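Local coordinates for glycoside transferase (Listeria monocytogenes, PDB 6R2M), which probably hydrolyses glycosidic bonds in exopolysaccharide outside the cell, at residues 57-70 with 109-122. Sequence-based numbering, arbitrary orientation.
Sequences MEYLVEVNDSKTFQ and ALYQASEKFSFPSY
F69, F117 and Y122 form an aromatic cluster where two helix-loop-helix corners of this largely helical fold meet, helices 50-62 and 66-79 against 100-116 and 120-136. Segments 57-62 and 109-116 run nearly parallel, their axes 22° apart and 9.4 Å at closest approach. F69 turns its edge to the face of Y122, with planes at 63° and CE1 3.6 Å from Y122 CE2; F119 lies over the opposite face of Y122. Y122 OH donates to Q70 OE1 at 2.7 Å, tilted 15° from the carbonyl plane. A CH-pi contact covers one face of F69, A113 CB standing 3.7 Å from its centroid. As a knob, F69 enters the hole formed by A109, L110, A113 and Y122. V61 makes a second knob among A109, Q112, A113 and K116: its CG1, anti to the backbone N, meets K116 CB and Q112 CB, leaving CG2 to approach A113 CB at 3.6 Å. F117 receives S66 CB over its ring centre, 3.6 Å from the centroid, while L60 O lies at its edge. One water donates to both N64 OD1 and K116 O. Schellman motifs with N64 and S118 at C-prime end both first helices. Farther out, the N-terminal segment is tied to this corner by two bonds, N64 ND2 to T16 O and S66 OG to K13 O.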
loop_
_atom_site.group_PDB
_atom_site.type_symbol
_atom_site.label_atom_id
_atom_site.label_comp_id
_atom_site.label_asym_id
_atom_site.label_seq_id
_atom_site.Cartn_x
_atom_site.Cartn_y
_atom_site.Cartn_z
ATOM N N MET A 57 -2.604 -9.476 -5.366
ATOM C CA MET A 57 -3.952 -9.916 -5.005
ATOM C C MET A 57 -4.977 -8.814 -5.220
ATOM O O MET A 57 -6.076 -9.071 -5.729
ATOM C CB MET A 57 -3.975 -10.382 -3.554
ATOM C CG MET A 57 -3.292 -11.716 -3.372
ATOM S SD MET A 57 -3.005 -12.195 -1.641
ATOM C CE MET A 57 -4.701 -12.250 -1.023
ATOM N N GLU A 58 -4.642 -7.586 -4.808
ATOM C CA GLU A 58 -5.535 -6.451 -5.015
ATOM C C GLU A 58 -5.846 -6.267 -6.498
ATOM O O GLU A 58 -7.013 -6.111 -6.890
ATOM C CB GLU A 58 -4.887 -5.203 -4.412
ATOM C CG GLU A 58 -5.714 -3.957 -4.508
ATOM C CD GLU A 58 -5.069 -2.786 -3.779
ATOM O OE1 GLU A 58 -4.266 -3.026 -2.850
ATOM O OE2 GLU A 58 -5.376 -1.625 -4.122
ATOM N N TYR A 59 -4.810 -6.297 -7.342
ATOM C CA TYR A 59 -5.005 -6.176 -8.780
ATOM C C TYR A 59 -5.904 -7.285 -9.317
ATOM O O TYR A 59 -6.792 -7.030 -10.133
ATOM C CB TYR A 59 -3.648 -6.187 -9.500
ATOM C CG TYR A 59 -3.805 -6.063 -10.993
ATOM C CD1 TYR A 59 -3.943 -4.809 -11.586
ATOM C CD2 TYR A 59 -3.878 -7.191 -11.801
ATOM C CE1 TYR A 59 -4.108 -4.675 -12.947
ATOM C CE2 TYR A 59 -4.049 -7.074 -13.182
ATOM C CZ TYR A 59 -4.166 -5.813 -13.745
ATOM O OH TYR A 59 -4.364 -5.681 -15.116
ATOM N N LEU A 60 -5.690 -8.525 -8.866
ATOM C CA LEU A 60 -6.428 -9.653 -9.421
ATOM C C LEU A 60 -7.912 -9.583 -9.095
ATOM O O LEU A 60 -8.735 -10.013 -9.907
ATOM C CB LEU A 60 -5.815 -10.962 -8.915
ATOM C CG LEU A 60 -4.390 -11.130 -9.436
ATOM C CD1 LEU A 60 -3.725 -12.253 -8.685
ATOM C CD2 LEU A 60 -4.301 -11.350 -10.969
ATOM N N VAL A 61 -8.278 -9.040 -7.930
ATOM C CA VAL A 61 -9.695 -8.812 -7.652
ATOM C C VAL A 61 -10.250 -7.763 -8.601
ATOM O O VAL A 61 -11.358 -7.915 -9.138
ATOM C CB VAL A 61 -9.903 -8.412 -6.180
ATOM C CG1 VAL A 61 -11.376 -8.032 -5.928
ATOM C CG2 VAL A 61 -9.500 -9.543 -5.266
ATOM N N GLU A 62 -9.477 -6.698 -8.848
ATOM C CA GLU A 62 -9.943 -5.622 -9.714
ATOM C C GLU A 62 -10.216 -6.122 -11.130
ATOM O O GLU A 62 -11.179 -5.683 -11.770
ATOM C CB GLU A 62 -8.920 -4.476 -9.728
ATOM C CG GLU A 62 -9.321 -3.278 -10.566
ATOM C CD GLU A 62 -10.600 -2.606 -10.085
ATOM O OE1 GLU A 62 -10.895 -2.643 -8.866
ATOM O OE2 GLU A 62 -11.311 -2.034 -10.944
ATOM N N VAL A 63 -9.401 -7.053 -11.631
ATOM C CA VAL A 63 -9.573 -7.558 -12.995
ATOM C C VAL A 63 -10.362 -8.868 -13.034
ATOM O O VAL A 63 -10.421 -9.520 -14.080
ATOM C CB VAL A 63 -8.228 -7.703 -13.739
ATOM C CG1 VAL A 63 -7.529 -6.351 -13.834
ATOM C CG2 VAL A 63 -7.302 -8.745 -13.086
ATOM N N ASN A 64 -10.983 -9.261 -11.922
ATOM C CA ASN A 64 -11.937 -10.378 -11.903
ATOM C C ASN A 64 -11.277 -11.698 -12.273
ATOM O O ASN A 64 -11.805 -12.465 -13.074
ATOM C CB ASN A 64 -13.138 -10.108 -12.824
ATOM C CG ASN A 64 -14.271 -11.101 -12.602
ATOM O OD1 ASN A 64 -14.588 -11.436 -11.462
ATOM N ND2 ASN A 64 -14.855 -11.601 -13.688
ATOM N N ASP A 65 -10.102 -11.971 -11.706
ATOM C CA ASP A 65 -9.354 -13.188 -12.040
ATOM C C ASP A 65 -9.285 -14.110 -10.821
ATOM O O ASP A 65 -8.307 -14.126 -10.073
ATOM C CB ASP A 65 -7.961 -12.828 -12.565
ATOM C CG ASP A 65 -7.195 -14.044 -13.075
ATOM O OD1 ASP A 65 -7.691 -15.185 -12.941
ATOM O OD2 ASP A 65 -6.081 -13.857 -13.607
ATOM N N SER A 66 -10.331 -14.922 -10.645
ATOM C CA SER A 66 -10.380 -15.751 -9.445
ATOM C C SER A 66 -9.321 -16.843 -9.453
ATOM O O SER A 66 -8.802 -17.208 -8.388
ATOM C CB SER A 66 -11.772 -16.355 -9.292
ATOM O OG SER A 66 -11.904 -17.405 -10.228
ATOM N N LYS A 67 -9.005 -17.385 -10.626
ATOM C CA LYS A 67 -8.027 -18.465 -10.684
ATOM C C LYS A 67 -6.646 -17.995 -10.245
ATOM O O LYS A 67 -5.996 -18.636 -9.405
ATOM C CB LYS A 67 -7.961 -19.049 -12.091
ATOM C CG LYS A 67 -6.807 -19.996 -12.312
ATOM C CD LYS A 67 -6.886 -20.600 -13.707
ATOM C CE LYS A 67 -5.654 -21.433 -14.026
ATOM N NZ LYS A 67 -4.429 -20.586 -14.096
ATOM N N THR A 68 -6.178 -16.872 -10.794
ATOM C CA THR A 68 -4.869 -16.378 -10.372
ATOM C C THR A 68 -4.910 -15.886 -8.924
ATOM O O THR A 68 -3.934 -16.059 -8.192
ATOM C CB THR A 68 -4.366 -15.287 -11.329
ATOM O OG1 THR A 68 -4.510 -15.744 -12.683
ATOM C CG2 THR A 68 -2.863 -14.978 -11.079
ATOM N N PHE A 69 -6.037 -15.327 -8.481
ATOM C CA PHE A 69 -6.159 -14.910 -7.087
ATOM C C PHE A 69 -5.959 -16.098 -6.145
ATOM O O PHE A 69 -5.223 -16.002 -5.157
ATOM C CB PHE A 69 -7.520 -14.239 -6.844
ATOM C CG PHE A 69 -7.645 -13.638 -5.475
ATOM C CD1 PHE A 69 -8.103 -14.406 -4.419
ATOM C CD2 PHE A 69 -7.243 -12.325 -5.225
ATOM C CE1 PHE A 69 -8.196 -13.876 -3.142
ATOM C CE2 PHE A 69 -7.318 -11.787 -3.940
ATOM C CZ PHE A 69 -7.795 -12.564 -2.895
ATOM N N GLN A 70 -6.634 -17.218 -6.416
ATOM C CA GLN A 70 -6.487 -18.387 -5.548
ATOM C C GLN A 70 -5.070 -18.945 -5.603
ATOM O O GLN A 70 -4.558 -19.423 -4.583
ATOM C CB GLN A 70 -7.520 -19.455 -5.928
ATOM C CG GLN A 70 -7.368 -20.796 -5.188
ATOM C CD GLN A 70 -7.425 -20.663 -3.680
ATOM O OE1 GLN A 70 -8.216 -19.902 -3.146
ATOM N NE2 GLN A 70 -6.576 -21.416 -2.985
ATOM N N ALA A 109 -7.896 -7.237 0.526
ATOM C CA ALA A 109 -8.060 -7.933 -0.739
ATOM C C ALA A 109 -8.908 -9.186 -0.567
ATOM O O ALA A 109 -9.773 -9.481 -1.397
ATOM C CB ALA A 109 -6.685 -8.261 -1.318
ATOM N N LEU A 110 -8.703 -9.911 0.537
ATOM C CA LEU A 110 -9.489 -11.106 0.806
ATOM C C LEU A 110 -10.959 -10.782 1.023
ATOM O O LEU A 110 -11.833 -11.521 0.549
ATOM C CB LEU A 110 -8.924 -11.831 2.021
ATOM C CG LEU A 110 -7.623 -12.612 1.768
ATOM C CD1 LEU A 110 -7.025 -12.967 3.101
ATOM C CD2 LEU A 110 -7.857 -13.872 0.945
ATOM N N TYR A 111 -11.252 -9.710 1.763
ATOM C CA TYR A 111 -12.648 -9.326 1.959
ATOM C C TYR A 111 -13.303 -8.991 0.627
ATOM O O TYR A 111 -14.430 -9.422 0.349
ATOM C CB TYR A 111 -12.744 -8.133 2.911
ATOM C CG TYR A 111 -12.559 -8.460 4.372
ATOM C CD1 TYR A 111 -13.332 -9.424 5.003
ATOM C CD2 TYR A 111 -11.617 -7.783 5.121
ATOM C CE1 TYR A 111 -13.162 -9.700 6.341
ATOM C CE2 TYR A 111 -11.433 -8.056 6.458
ATOM C CZ TYR A 111 -12.213 -9.009 7.057
ATOM O OH TYR A 111 -12.035 -9.273 8.397
ATOM N N GLN A 112 -12.614 -8.211 -0.205
ATOM C CA GLN A 112 -13.169 -7.832 -1.503
ATOM C C GLN A 112 -13.333 -9.046 -2.404
ATOM O O GLN A 112 -14.346 -9.175 -3.096
ATOM C CB GLN A 112 -12.276 -6.790 -2.178
ATOM C CG GLN A 112 -12.203 -5.468 -1.439
ATOM C CD GLN A 112 -13.562 -4.809 -1.319
ATOM O OE1 GLN A 112 -13.959 -4.355 -0.242
ATOM N NE2 GLN A 112 -14.288 -4.764 -2.425
ATOM N N ALA A 113 -12.366 -9.966 -2.367
ATOM C CA ALA A 113 -12.437 -11.190 -3.160
ATOM C C ALA A 113 -13.555 -12.114 -2.689
ATOM O O ALA A 113 -14.170 -12.810 -3.498
ATOM C CB ALA A 113 -11.092 -11.922 -3.109
ATOM N N SER A 114 -13.798 -12.179 -1.380
ATOM C CA SER A 114 -14.906 -12.993 -0.889
ATOM C C SER A 114 -16.228 -12.579 -1.530
ATOM O O SER A 114 -17.070 -13.431 -1.824
ATOM C CB SER A 114 -14.970 -12.914 0.638
ATOM O OG SER A 114 -15.576 -11.706 1.070
ATOM N N GLU A 115 -16.409 -11.281 -1.782
ATOM C CA GLU A 115 -17.618 -10.814 -2.448
ATOM C C GLU A 115 -17.503 -10.996 -3.956
ATOM O O GLU A 115 -18.367 -11.620 -4.583
ATOM C CB GLU A 115 -17.881 -9.350 -2.099
ATOM C CG GLU A 115 -18.084 -9.116 -0.616
ATOM C CD GLU A 115 -18.144 -7.641 -0.269
ATOM O OE1 GLU A 115 -17.840 -6.795 -1.142
ATOM O OE2 GLU A 115 -18.489 -7.322 0.886
ATOM N N LYS A 116 -16.407 -10.506 -4.536
ATOM C CA LYS A 116 -16.241 -10.538 -5.989
ATOM C C LYS A 116 -16.349 -11.959 -6.534
ATOM O O LYS A 116 -16.941 -12.181 -7.600
ATOM C CB LYS A 116 -14.889 -9.918 -6.361
ATOM C CG LYS A 116 -14.608 -9.837 -7.866
ATOM C CD LYS A 116 -15.533 -8.830 -8.528
ATOM C CE LYS A 116 -14.969 -8.423 -9.897
ATOM N NZ LYS A 116 -15.866 -7.437 -10.573
ATOM N N PHE A 117 -15.781 -12.932 -5.817
ATOM C CA PHE A 117 -15.694 -14.313 -6.271
ATOM C C PHE A 117 -16.665 -15.246 -5.554
ATOM O O PHE A 117 -16.541 -16.465 -5.701
ATOM C CB PHE A 117 -14.265 -14.825 -6.097
ATOM C CG PHE A 117 -13.237 -14.004 -6.821
ATOM C CD1 PHE A 117 -13.497 -13.504 -8.099
ATOM C CD2 PHE A 117 -12.007 -13.742 -6.238
ATOM C CE1 PHE A 117 -12.549 -12.757 -8.776
ATOM C CE2 PHE A 117 -11.056 -12.999 -6.902
ATOM C CZ PHE A 117 -11.330 -12.494 -8.175
ATOM N N SER A 118 -17.599 -14.703 -4.770
ATOM C CA SER A 118 -18.620 -15.484 -4.056
ATOM C C SER A 118 -17.999 -16.673 -3.319
ATOM O O SER A 118 -18.352 -17.835 -3.531
ATOM C CB SER A 118 -19.712 -15.944 -5.022
ATOM O OG SER A 118 -20.411 -14.824 -5.547
ATOM N N PHE A 119 -17.066 -16.352 -2.426
ATOM C CA PHE A 119 -16.235 -17.360 -1.772
ATOM C C PHE A 119 -16.072 -16.962 -0.313
ATOM O O PHE A 119 -15.103 -16.287 0.064
ATOM C CB PHE A 119 -14.884 -17.494 -2.479
ATOM C CG PHE A 119 -14.213 -18.823 -2.270
ATOM C CD1 PHE A 119 -14.784 -19.983 -2.749
ATOM C CD2 PHE A 119 -12.989 -18.899 -1.632
ATOM C CE1 PHE A 119 -14.157 -21.200 -2.581
ATOM C CE2 PHE A 119 -12.352 -20.120 -1.462
ATOM C CZ PHE A 119 -12.942 -21.272 -1.930
ATOM N N PRO A 120 -17.010 -17.369 0.546
ATOM C CA PRO A 120 -16.988 -16.890 1.939
ATOM C C PRO A 120 -15.723 -17.238 2.698
ATOM O O PRO A 120 -15.370 -16.523 3.646
ATOM C CB PRO A 120 -18.215 -17.573 2.562
ATOM C CG PRO A 120 -19.142 -17.795 1.414
ATOM C CD PRO A 120 -18.245 -18.113 0.233
ATOM N N SER A 121 -15.019 -18.309 2.336
ATOM C CA SER A 121 -13.856 -18.660 3.145
ATOM C C SER A 121 -12.747 -17.611 3.063
ATOM O O SER A 121 -11.949 -17.504 4.001
ATOM C CB SER A 121 -13.325 -20.050 2.777
ATOM O OG SER A 121 -12.879 -20.116 1.443
ATOM N N TYR A 122 -12.692 -16.802 2.000
ATOM C CA TYR A 122 -11.741 -15.689 2.003
ATOM C C TYR A 122 -12.072 -14.697 3.116
ATOM O O TYR A 122 -11.180 -14.124 3.749
ATOM C CB TYR A 122 -11.746 -14.963 0.650
ATOM C CG TYR A 122 -11.154 -15.723 -0.519
ATOM C CD1 TYR A 122 -10.207 -16.727 -0.341
ATOM C CD2 TYR A 122 -11.541 -15.411 -1.814
ATOM C CE1 TYR A 122 -9.668 -17.404 -1.438
ATOM C CE2 TYR A 122 -11.016 -16.067 -2.898
ATOM C CZ TYR A 122 -10.082 -17.057 -2.712
ATOM O OH TYR A 122 -9.586 -17.709 -3.813
HETATM O O HOH W 1 -13.714 -6.564 -12.342
HETATM O O HOH W 2 -16.903 -12.025 -10.436
#